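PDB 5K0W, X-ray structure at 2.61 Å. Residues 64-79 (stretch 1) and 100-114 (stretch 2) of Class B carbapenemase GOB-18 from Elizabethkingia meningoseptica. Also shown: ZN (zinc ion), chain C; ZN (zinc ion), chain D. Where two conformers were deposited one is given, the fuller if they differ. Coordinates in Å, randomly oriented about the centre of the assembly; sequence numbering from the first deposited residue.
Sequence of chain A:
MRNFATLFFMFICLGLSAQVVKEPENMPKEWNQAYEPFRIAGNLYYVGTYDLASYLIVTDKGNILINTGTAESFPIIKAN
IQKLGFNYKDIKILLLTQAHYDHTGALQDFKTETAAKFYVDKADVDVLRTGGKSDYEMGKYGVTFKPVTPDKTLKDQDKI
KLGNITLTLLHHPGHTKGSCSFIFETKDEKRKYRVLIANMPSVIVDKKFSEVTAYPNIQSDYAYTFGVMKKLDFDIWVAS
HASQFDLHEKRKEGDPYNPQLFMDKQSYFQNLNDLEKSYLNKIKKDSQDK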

ATOM      1  N   ILE A  64      -3.842  13.310  -1.960  1.00 21.45           N
ATOM      2  CA  ILE A  64      -3.123  12.314  -1.181  1.00 20.19           C
ATOM      3  C   ILE A  64      -2.829  11.159  -2.121  1.00 23.23           C
ATOM      4  O   ILE A  64      -3.698  10.749  -2.898  1.00 21.21           O
ATOM      5  CB  ILE A  64      -3.949  11.848   0.059  1.00 22.37           C
ATOM      6  CG1 ILE A  64      -4.321  13.044   0.971  1.00 22.50           C
ATOM      7  CG2 ILE A  64      -3.214  10.736   0.837  1.00 20.80           C
ATOM      8  CD1 ILE A  64      -5.474  12.820   2.008  1.00 28.27           C
ATOM      9  N   LEU A  65      -1.599  10.649  -2.062  1.00 20.30           N
ATOM     10  CA  LEU A  65      -1.228   9.485  -2.839  1.00 19.59           C
ATOM     11  C   LEU A  65      -0.751   8.365  -1.900  1.00 19.50           C
ATOM     12  O   LEU A  65       0.186   8.570  -1.118  1.00 14.73           O
ATOM     13  CB  LEU A  65      -0.184   9.823  -3.904  1.00 20.25           C
ATOM     14  CG  LEU A  65       0.098   8.712  -4.914  1.00 25.61           C
ATOM     15  CD1 LEU A  65      -0.955   8.689  -6.001  1.00 25.71           C
ATOM     16  CD2 LEU A  65       1.485   8.863  -5.512  1.00 27.42           C
ATOM     17  N   ILE A  66      -1.446   7.204  -1.947  1.00 16.84           N
ATOM     18  CA  ILE A  66      -1.064   6.017  -1.177  1.00 17.18           C
ATOM     19  C   ILE A  66      -0.425   5.037  -2.158  1.00 21.97           C
ATOM     20  O   ILE A  66      -1.066   4.673  -3.143  1.00 20.85           O
ATOM     21  CB  ILE A  66      -2.230   5.373  -0.378  1.00 19.67           C
ATOM     22  CG1 ILE A  66      -2.932   6.389   0.512  1.00 19.07           C
ATOM     23  CG2 ILE A  66      -1.748   4.180   0.440  1.00 20.52           C
ATOM     24  CD1 ILE A  66      -4.339   6.451   0.241  1.00 25.25           C
ATOM     25  N   ASN A  67       0.842   4.639  -1.902  1.00 20.45           N
ATOM     26  CA  ASN A  67       1.669   3.703  -2.706  1.00 21.82           C
ATOM     27  C   ASN A  67       2.124   4.198  -4.087  1.00 26.68           C
ATOM     28  O   ASN A  67       1.393   4.965  -4.721  1.00 26.21           O
ATOM     29  CB  ASN A  67       1.113   2.273  -2.745  1.00 21.68           C
ATOM     30  CG  ASN A  67       0.891   1.678  -1.378  1.00 35.43           C
ATOM     31  OD1 ASN A  67       1.380   2.164  -0.346  1.00 21.60           O
ATOM     32  ND2 ASN A  67       0.116   0.622  -1.346  1.00 30.95           N
ATOM     33  N   THR A  68       3.347   3.772  -4.539  1.00 22.05           N
ATOM     34  CA  THR A  68       3.924   4.260  -5.790  1.00 22.12           C
ATOM     35  C   THR A  68       4.507   3.276  -6.816  1.00 30.17           C
ATOM     36  O   THR A  68       5.213   3.755  -7.717  1.00 32.24           O
ATOM     37  CB  THR A  68       5.072   5.262  -5.509  1.00 25.24           C
ATOM     38  OG1 THR A  68       6.258   4.560  -5.092  1.00 22.01           O
ATOM     39  CG2 THR A  68       4.686   6.421  -4.600  1.00 18.45           C
ATOM     40  N   GLY A  69       4.322   1.963  -6.679  1.00 25.58           N
ATOM     41  CA  GLY A  69       4.947   1.030  -7.629  1.00 24.45           C
ATOM     42  C   GLY A  69       6.476   1.088  -7.628  1.00 26.29           C
ATOM     43  O   GLY A  69       7.057   1.776  -6.787  1.00 23.81           O
ATOM     44  N   THR A  70       7.155   0.409  -8.600  1.00 24.31           N
ATOM     45  CA  THR A  70       8.630   0.378  -8.725  1.00 23.59           C
ATOM     46  C   THR A  70       9.156   1.731  -9.216  1.00 27.38           C
ATOM     47  O   THR A  70       8.371   2.667  -9.340  1.00 25.75           O
ATOM     48  CB  THR A  70       9.077  -0.761  -9.651  1.00 30.07           C
ATOM     49  OG1 THR A  70       8.517  -0.555 -10.949  1.00 31.39           O
ATOM     50  CG2 THR A  70       8.721  -2.136  -9.114  1.00 29.74           C
ATOM     51  N   ALA A  71      10.478   1.848  -9.493  1.00 25.44           N
ATOM     52  CA  ALA A  71      11.090   3.093 -10.002  1.00 25.18           C
ATOM     53  C   ALA A  71      10.475   3.520 -11.330  1.00 29.15           C
ATOM     54  O   ALA A  71      10.129   4.687 -11.494  1.00 29.92           O
ATOM     55  CB  ALA A  71      12.590   2.924 -10.163  1.00 25.70           C
ATOM     56  N   GLU A  72      10.289   2.567 -12.245  1.00 25.94           N
ATOM     57  CA  GLU A  72       9.710   2.801 -13.570  1.00 26.61           C
ATOM     58  C   GLU A  72       8.179   3.078 -13.586  1.00 30.65           C
ATOM     59  O   GLU A  72       7.617   3.343 -14.648  1.00 29.49           O
ATOM     60  CB  GLU A  72      10.160   1.721 -14.585  1.00 28.04           C
ATOM     61  CG  GLU A  72       9.811   0.292 -14.215  1.00 42.94           C
ATOM     62  CD  GLU A  72      10.853  -0.445 -13.395  1.00 71.77           C
ATOM     63  OE1 GLU A  72      11.341  -1.489 -13.887  1.00 70.17           O
ATOM     64  OE2 GLU A  72      11.154  -0.012 -12.256  1.00 61.27           O
ATOM     65  N   SER A  73       7.527   3.035 -12.406  1.00 29.41           N
ATOM     66  CA  SER A  73       6.096   3.312 -12.275  0.57 29.96           C
ATOM     67  C   SER A  73       5.849   4.827 -12.165  1.00 35.56           C
ATOM     68  O   SER A  73       4.704   5.278 -12.300  1.00 37.54           O
ATOM     69  CB  SER A  73       5.522   2.606 -11.053  0.57 32.76           C
ATOM     70  OG  SER A  73       5.794   3.386  -9.902  0.57 39.05           O
ATOM     71  N   PHE A  74       6.923   5.617 -11.930  1.00 30.81           N
ATOM     72  CA  PHE A  74       6.876   7.078 -11.818  1.00 30.34           C
ATOM     73  C   PHE A  74       6.254   7.762 -13.049  1.00 34.27           C
ATOM     74  O   PHE A  74       5.284   8.495 -12.843  1.00 35.42           O
ATOM     75  CB  PHE A  74       8.254   7.671 -11.480  1.00 31.97           C
ATOM     76  CG  PHE A  74       8.263   9.157 -11.215  1.00 33.57           C
ATOM     77  CD1 PHE A  74       7.416   9.717 -10.261  1.00 36.57           C
ATOM     78  CD2 PHE A  74       9.166   9.988 -11.863  1.00 35.70           C
ATOM     79  CE1 PHE A  74       7.463  11.084  -9.974  1.00 37.03           C
ATOM     80  CE2 PHE A  74       9.219  11.353 -11.568  1.00 38.25           C
ATOM     81  CZ  PHE A  74       8.361  11.892 -10.631  1.00 36.00           C
ATOM     82  N   PRO A  75       6.725   7.538 -14.314  1.00 28.56           N
ATOM     83  CA  PRO A  75       6.056   8.173 -15.458  1.00 27.66           C
ATOM     84  C   PRO A  75       4.606   7.715 -15.631  1.00 31.86           C
ATOM     85  O   PRO A  75       3.763   8.547 -15.969  1.00 31.69           O
ATOM     86  CB  PRO A  75       6.914   7.754 -16.651  1.00 29.38           C
ATOM     87  CG  PRO A  75       7.623   6.547 -16.218  1.00 33.82           C
ATOM     88  CD  PRO A  75       7.872   6.722 -14.770  1.00 29.97           C
ATOM     89  N   ILE A  76       4.316   6.408 -15.352  1.00 28.03           N
ATOM     90  CA  ILE A  76       2.988   5.779 -15.432  1.00 27.11           C
ATOM     91  C   ILE A  76       1.981   6.437 -14.480  1.00 29.43           C
ATOM     92  O   ILE A  76       0.902   6.817 -14.926  1.00 30.02           O
ATOM     93  CB  ILE A  76       3.053   4.236 -15.230  1.00 30.53           C
ATOM     94  CG1 ILE A  76       3.853   3.551 -16.363  1.00 31.22           C
ATOM     95  CG2 ILE A  76       1.627   3.629 -15.109  1.00 32.03           C
ATOM     96  CD1 ILE A  76       4.249   2.083 -16.089  1.00 41.31           C
ATOM     97  N   ILE A  77       2.321   6.553 -13.176  1.00 23.74           N
ATOM     98  CA  ILE A  77       1.434   7.152 -12.168  1.00 21.61           C
ATOM     99  C   ILE A  77       1.172   8.600 -12.500  1.00 25.18           C
ATOM    100  O   ILE A  77       0.020   9.028 -12.467  1.00 26.04           O
ATOM    101  CB  ILE A  77       1.901   6.897 -10.708  1.00 23.19           C
ATOM    102  CG1 ILE A  77       1.869   5.388 -10.413  1.00 21.99           C
ATOM    103  CG2 ILE A  77       1.034   7.662  -9.677  1.00 23.63           C
ATOM    104  CD1 ILE A  77       2.809   4.926  -9.434  1.00 24.14           C
ATOM    105  N   LYS A  78       2.221   9.327 -12.898  1.00 21.98           N
ATOM    106  CA  LYS A  78       2.130  10.732 -13.296  1.00 21.87           C
ATOM    107  C   LYS A  78       1.176  10.893 -14.474  1.00 24.36           C
ATOM    108  O   LYS A  78       0.318  11.769 -14.431  1.00 24.79           O
ATOM    109  CB  LYS A  78       3.518  11.283 -13.621  1.00 23.82           C
ATOM    110  CG  LYS A  78       3.959  12.366 -12.648  1.00 29.02           C
ATOM    111  CD  LYS A  78       5.457  12.528 -12.598  1.00 31.68           C
ATOM    112  CE  LYS A  78       6.089  13.123 -13.831  1.00 36.45           C
ATOM    113  NZ  LYS A  78       7.539  12.798 -13.910  1.00 44.58           N
ATOM    114  N   ALA A  79       1.271   9.992 -15.465  1.00 20.71           N
ATOM    115  CA  ALA A  79       0.441   9.972 -16.673  1.00 21.14           C
ATOM    116  C   ALA A  79      -1.013   9.631 -16.342  1.00 26.48           C
ATOM    117  O   ALA A  79      -1.927  10.245 -16.912  1.00 27.63           O
ATOM    118  CB  ALA A  79       0.997   8.973 -17.676  1.00 21.80           C
ATOM    119  N   HIS A 100       8.346  -1.862   0.878  1.00 20.71           N
ATOM    120  CA  HIS A 100       8.995  -2.697  -0.137  1.00 18.85           C
ATOM    121  C   HIS A 100       9.083  -1.894  -1.425  1.00 23.54           C
ATOM    122  O   HIS A 100       8.158  -1.125  -1.713  1.00 23.42           O
ATOM    123  CB  HIS A 100       8.219  -3.994  -0.351  1.00 18.63           C
ATOM    124  CG  HIS A 100       8.441  -5.029   0.703  1.00 21.56           C
ATOM    125  ND1 HIS A 100       7.540  -6.046   0.902  1.00 23.07           N
ATOM    126  CD2 HIS A 100       9.456  -5.171   1.582  1.00 22.97           C
ATOM    127  CE1 HIS A 100       8.033  -6.771   1.889  1.00 22.07           C
ATOM    128  NE2 HIS A 100       9.192  -6.295   2.314  1.00 22.44           N
ATOM    129  N   TYR A 101      10.198  -2.045  -2.186  1.00 21.06           N
ATOM    130  CA  TYR A 101      10.484  -1.339  -3.457  1.00 20.86           C
ATOM    131  C   TYR A 101       9.306  -1.277  -4.451  1.00 23.80           C
ATOM    132  O   TYR A 101       9.196  -0.307  -5.200  1.00 22.68           O
ATOM    133  CB  TYR A 101      11.763  -1.872  -4.140  1.00 21.72           C
ATOM    134  CG  TYR A 101      11.575  -3.170  -4.886  1.00 23.32           C
ATOM    135  CD1 TYR A 101      11.551  -4.383  -4.215  1.00 24.35           C
ATOM    136  CD2 TYR A 101      11.419  -3.187  -6.269  1.00 25.73           C
ATOM    137  CE1 TYR A 101      11.354  -5.584  -4.896  1.00 24.40           C
ATOM    138  CE2 TYR A 101      11.230  -4.387  -6.965  1.00 26.94           C
ATOM    139  CZ  TYR A 101      11.193  -5.583  -6.269  1.00 32.43           C
ATOM    140  OH  TYR A 101      11.018  -6.770  -6.935  1.00 33.74           O
ATOM    141  N   ASP A 102       8.443  -2.313  -4.459  1.00 20.54           N
ATOM    142  CA  ASP A 102       7.288  -2.382  -5.354  1.00 20.29           C
ATOM    143  C   ASP A 102       6.122  -1.459  -4.920  1.00 24.28           C
ATOM    144  O   ASP A 102       5.096  -1.424  -5.592  1.00 25.28           O
ATOM    145  CB  ASP A 102       6.843  -3.840  -5.597  1.00 21.42           C
ATOM    146  CG  ASP A 102       6.426  -4.608  -4.361  1.00 29.43           C
ATOM    147  OD1 ASP A 102       7.174  -4.567  -3.349  1.00 27.47           O
ATOM    148  OD2 ASP A 102       5.384  -5.309  -4.421  1.00 37.53           O
ATOM    149  N   HIS A 103       6.284  -0.692  -3.826  1.00 18.61           N
ATOM    150  CA  HIS A 103       5.303   0.301  -3.362  1.00 17.17           C
ATOM    151  C   HIS A 103       6.009   1.617  -2.985  1.00 19.98           C
ATOM    152  O   HIS A 103       5.340   2.635  -2.800  1.00 19.35           O
ATOM    153  CB  HIS A 103       4.468  -0.224  -2.173  1.00 17.48           C
ATOM    154  CG  HIS A 103       3.905  -1.598  -2.382  1.00 20.60           C
ATOM    155  ND1 HIS A 103       2.703  -1.799  -3.040  1.00 21.98           N
ATOM    156  CD2 HIS A 103       4.429  -2.798  -2.060  1.00 21.95           C
ATOM    157  CE1 HIS A 103       2.528  -3.106  -3.069  1.00 21.13           C
ATOM    158  NE2 HIS A 103       3.540  -3.747  -2.492  1.00 21.53           N
ATOM    159  N   THR A 104       7.365   1.591  -2.883  1.00 15.79           N
ATOM    160  CA  THR A 104       8.187   2.746  -2.492  1.00 14.93           C
ATOM    161  C   THR A 104       9.125   3.260  -3.594  1.00 17.72           C
ATOM    162  O   THR A 104       9.804   4.259  -3.368  1.00 19.79           O
ATOM    163  CB  THR A 104       9.092   2.370  -1.289  1.00 18.26           C
ATOM    164  OG1 THR A 104      10.013   1.366  -1.709  1.00 13.97           O
ATOM    165  CG2 THR A 104       8.326   1.875  -0.083  1.00 16.12           C
ATOM    166  N   GLY A 105       9.273   2.526  -4.687  1.00 11.15           N
ATOM    167  CA  GLY A 105      10.215   2.874  -5.745  1.00 12.04           C
ATOM    168  C   GLY A 105      10.163   4.286  -6.316  1.00 18.90           C
ATOM    169  O   GLY A 105      11.207   4.836  -6.676  1.00 18.90           O
ATOM    170  N   ALA A 106       8.952   4.885  -6.427  1.00 16.51           N
ATOM    171  CA  ALA A 106       8.800   6.233  -6.970  1.00 16.76           C
ATOM    172  C   ALA A 106       8.594   7.295  -5.910  1.00 21.79           C
ATOM    173  O   ALA A 106       8.390   8.454  -6.265  1.00 21.33           O
ATOM    174  CB  ALA A 106       7.678   6.271  -7.986  1.00 17.59           C
ATOM    175  N   LEU A 107       8.707   6.918  -4.619  1.00 19.18           N
ATOM    176  CA  LEU A 107       8.488   7.782  -3.458  1.00 19.59           C
ATOM    177  C   LEU A 107       9.380   8.996  -3.398  1.00 24.56           C
ATOM    178  O   LEU A 107       8.894  10.079  -3.076  1.00 24.34           O
ATOM    179  CB  LEU A 107       8.621   6.996  -2.155  1.00 19.90           C
ATOM    180  CG  LEU A 107       7.349   6.645  -1.420  1.00 25.26           C
ATOM    181  CD1 LEU A 107       7.678   5.791  -0.214  1.00 26.20           C
ATOM    182  CD2 LEU A 107       6.608   7.899  -0.952  1.00 26.69           C
ATOM    183  N   GLN A 108      10.690   8.815  -3.653  1.00 22.06           N
ATOM    184  CA  GLN A 108      11.645   9.920  -3.649  1.00 21.55           C
ATOM    185  C   GLN A 108      11.390  10.827  -4.840  1.00 27.63           C
ATOM    186  O   GLN A 108      11.396  12.049  -4.681  1.00 28.41           O
ATOM    187  CB  GLN A 108      13.101   9.424  -3.624  1.00 21.83           C
ATOM    188  CG  GLN A 108      14.132  10.544  -3.402  1.00 26.92           C
ATOM    189  CD  GLN A 108      13.925  11.333  -2.128  1.00 44.97           C
ATOM    190  OE1 GLN A 108      13.166  10.954  -1.252  1.00 42.90           O
ATOM    191  NE2 GLN A 108      14.576  12.471  -2.012  1.00 41.86           N
ATOM    192  N   ASP A 109      11.129  10.220  -6.018  1.00 24.33           N
ATOM    193  CA  ASP A 109      10.827  10.905  -7.274  1.00 23.58           C
ATOM    194  C   ASP A 109       9.627  11.831  -7.059  1.00 26.11           C
ATOM    195  O   ASP A 109       9.687  12.996  -7.450  1.00 25.20           O
ATOM    196  CB  ASP A 109      10.551   9.873  -8.389  1.00 26.20           C
ATOM    197  CG  ASP A 109      11.724   8.955  -8.757  1.00 41.45           C
ATOM    198  OD1 ASP A 109      12.888   9.326  -8.466  1.00 44.38           O
ATOM    199  OD2 ASP A 109      11.482   7.897  -9.392  1.00 42.20           O
ATOM    200  N   PHE A 110       8.581  11.338  -6.353  1.00 22.51           N
ATOM    201  CA  PHE A 110       7.394  12.118  -6.009  1.00 22.74           C
ATOM    202  C   PHE A 110       7.703  13.218  -4.995  1.00 30.92           C
ATOM    203  O   PHE A 110       7.317  14.370  -5.223  1.00 31.25           O
ATOM    204  CB  PHE A 110       6.248  11.229  -5.511  1.00 23.55           C
ATOM    205  CG  PHE A 110       5.353  10.766  -6.628  1.00 24.49           C
ATOM    206  CD1 PHE A 110       4.490  11.652  -7.267  1.00 27.69           C
ATOM    207  CD2 PHE A 110       5.387   9.448  -7.064  1.00 26.59           C
ATOM    208  CE1 PHE A 110       3.688  11.232  -8.340  1.00 28.19           C
ATOM    209  CE2 PHE A 110       4.574   9.024  -8.129  1.00 29.96           C
ATOM    210  CZ  PHE A 110       3.732   9.921  -8.762  1.00 27.42           C
ATOM    211  N   LYS A 111       8.416  12.875  -3.894  1.00 28.57           N
ATOM    212  CA  LYS A 111       8.774  13.840  -2.848  1.00 28.76           C
ATOM    213  C   LYS A 111       9.545  15.055  -3.370  1.00 32.77           C
ATOM    214  O   LYS A 111       9.221  16.173  -2.970  1.00 32.60           O
ATOM    215  CB  LYS A 111       9.505  13.175  -1.678  1.00 30.67           C
ATOM    216  CG  LYS A 111       9.189  13.843  -0.346  1.00 38.34           C
ATOM    217  CD  LYS A 111      10.163  13.422   0.726  1.00 43.43           C
ATOM    218  CE  LYS A 111      10.272  14.444   1.825  1.00 46.12           C
ATOM    219  NZ  LYS A 111      11.410  14.152   2.737  1.00 47.24           N
ATOM    220  N   THR A 112      10.524  14.840  -4.282  1.00 29.31           N
ATOM    221  CA  THR A 112      11.331  15.922  -4.858  1.00 29.96           C
ATOM    222  C   THR A 112      10.554  16.767  -5.876  1.00 35.93           C
ATOM    223  O   THR A 112      10.604  17.996  -5.813  1.00 36.70           O
ATOM    224  CB  THR A 112      12.726  15.451  -5.388  1.00 39.06           C
ATOM    225  OG1 THR A 112      12.601  14.645  -6.553  1.00 35.61           O
ATOM    226  CG2 THR A 112      13.549  14.718  -4.346  1.00 40.85           C
ATOM    227  N   GLU A 113       9.835  16.120  -6.797  1.00 32.60           N
ATOM    228  CA  GLU A 113       9.089  16.803  -7.855  1.00 32.94           C
ATOM    229  C   GLU A 113       7.837  17.551  -7.419  1.00 39.22           C
ATOM    230  O   GLU A 113       7.391  18.442  -8.150  1.00 39.64           O
ATOM    231  CB  GLU A 113       8.769  15.841  -9.011  1.00 34.25           C
ATOM    232  CG  GLU A 113       9.790  15.910 -10.128  1.00 47.17           C
ATOM    233  CD  GLU A 113       9.503  15.057 -11.347  1.00 70.01           C
ATOM    234  OE1 GLU A 113       8.357  15.096 -11.856  1.00 53.44           O
ATOM    235  OE2 GLU A 113      10.444  14.377 -11.820  1.00 69.63           O
ATOM    236  N   THR A 114       7.265  17.199  -6.251  1.00 36.15           N
ATOM    237  CA  THR A 114       6.024  17.812  -5.758  1.00 35.99           C
ATOM    238  C   THR A 114       6.152  18.578  -4.438  1.00 40.63           C
ATOM    239  O   THR A 114       5.237  19.332  -4.105  1.00 41.41           O
ATOM    240  CB  THR A 114       4.904  16.756  -5.611  1.00 38.49           C
ATOM    241  OG1 THR A 114       5.194  15.878  -4.520  1.00 34.19           O
ATOM    242  CG2 THR A 114       4.673  15.959  -6.870  1.00 36.96           C
TER
HETATM  243 ZN    ZN C 301       3.994  -5.757  -2.896  1.00 25.24          ZN
HETATM  244 ZN    ZN D 302       5.792  -6.651  -0.011  1.00 25.92          ZN
HETATM  245  O   HOH W   1       2.510   0.377  -5.251  1.00 17.11           O
HETATM  246  O   HOH W   2       4.441  -7.196  -1.489  1.00 29.18           O
HETATM  247  O   HOH W   3       6.824  -8.456  -0.759  1.00 23.51           O

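Contact between residues 64-79 and 100-114 of GOB-18, which buries 819 Å² counting both sides. Through hydrogen bonds, Thr68 anchors the loop after the strand to the other stretch. Its backbone N donates to His103 O (2.9 Å, N-H...O angle 151°), while its hydroxyl, in a p rotamer, accepts from Ala106 N (Thr68 OG1 to Ala106 N, 3.0 Å). Ala106 is the N-cap residue of helix 107-114, so one threonine meets the carbonyl of His103 and the amide just ahead of the next helix. Leu107 N also lies 3.4 Å from Thr68 OG1, but its angle is too poor for a hydrogen bond; Leu107 N bonds instead to Thr104 O (3.1 Å), within the type I turn from Thr104 to Leu107.

The main chains come closest around two glycines, with CA-CA distances of 4.3 Å for Gly69 and His103 and 4.2 Å for Thr70 and Gly105. Gly69 CA makes a CA-H...O contact with Asp102 O (3.2 Å). Gly69 has positive phi, and an ideal CB there would lie 2.6 Å from Ser73 OG. At Gly105 an ideal CB would point into the partner, 2.5 Å from Thr70 C and 2.6 Å from Ala71 N; the absence of a side chain permits this approach. Water 1 bridges the stretches, accepting from Gly69 N (2.8 Å from its O) and donating to Asp102 O (3.2 Å from the same O).

The helices 73-79 and 107-114 cross at -54°, their axes 10.3 Å apart at closest approach, and aromatic side chains pack between them. Phe74 directs its edge at the face of Phe110, with planes at 90° and centroids 5.0 Å apart. Leu65 CD2 covers the opposite face of Phe110, 4.0 Å from the ring centroid and 10° off the normal, so this ring is sandwiched. Ile77 CG2 reaches Phe110 CZ at 3.6 Å. Asp109 CB sits over one face of Phe74, 3.4 Å from the ring centroid and almost on the normal, and Phe74 CB meets Ala106 CB at 3.8 Å.

A salt bridge joins Lys78 NZ to Glu113 OE1 (3.2 Å) and links the two helices beside the aromatic cluster; Glu113 OE2 lies at the edge of the Phe74 ring, 3.3 Å from Phe74 CE2.

Asp102 OD2 and His103 NE2 each bind the chain C zinc at 2.1 Å; the CA-to-CB bonds of both residues point away from the other stretch, while His103 O accepts from Thr68 N.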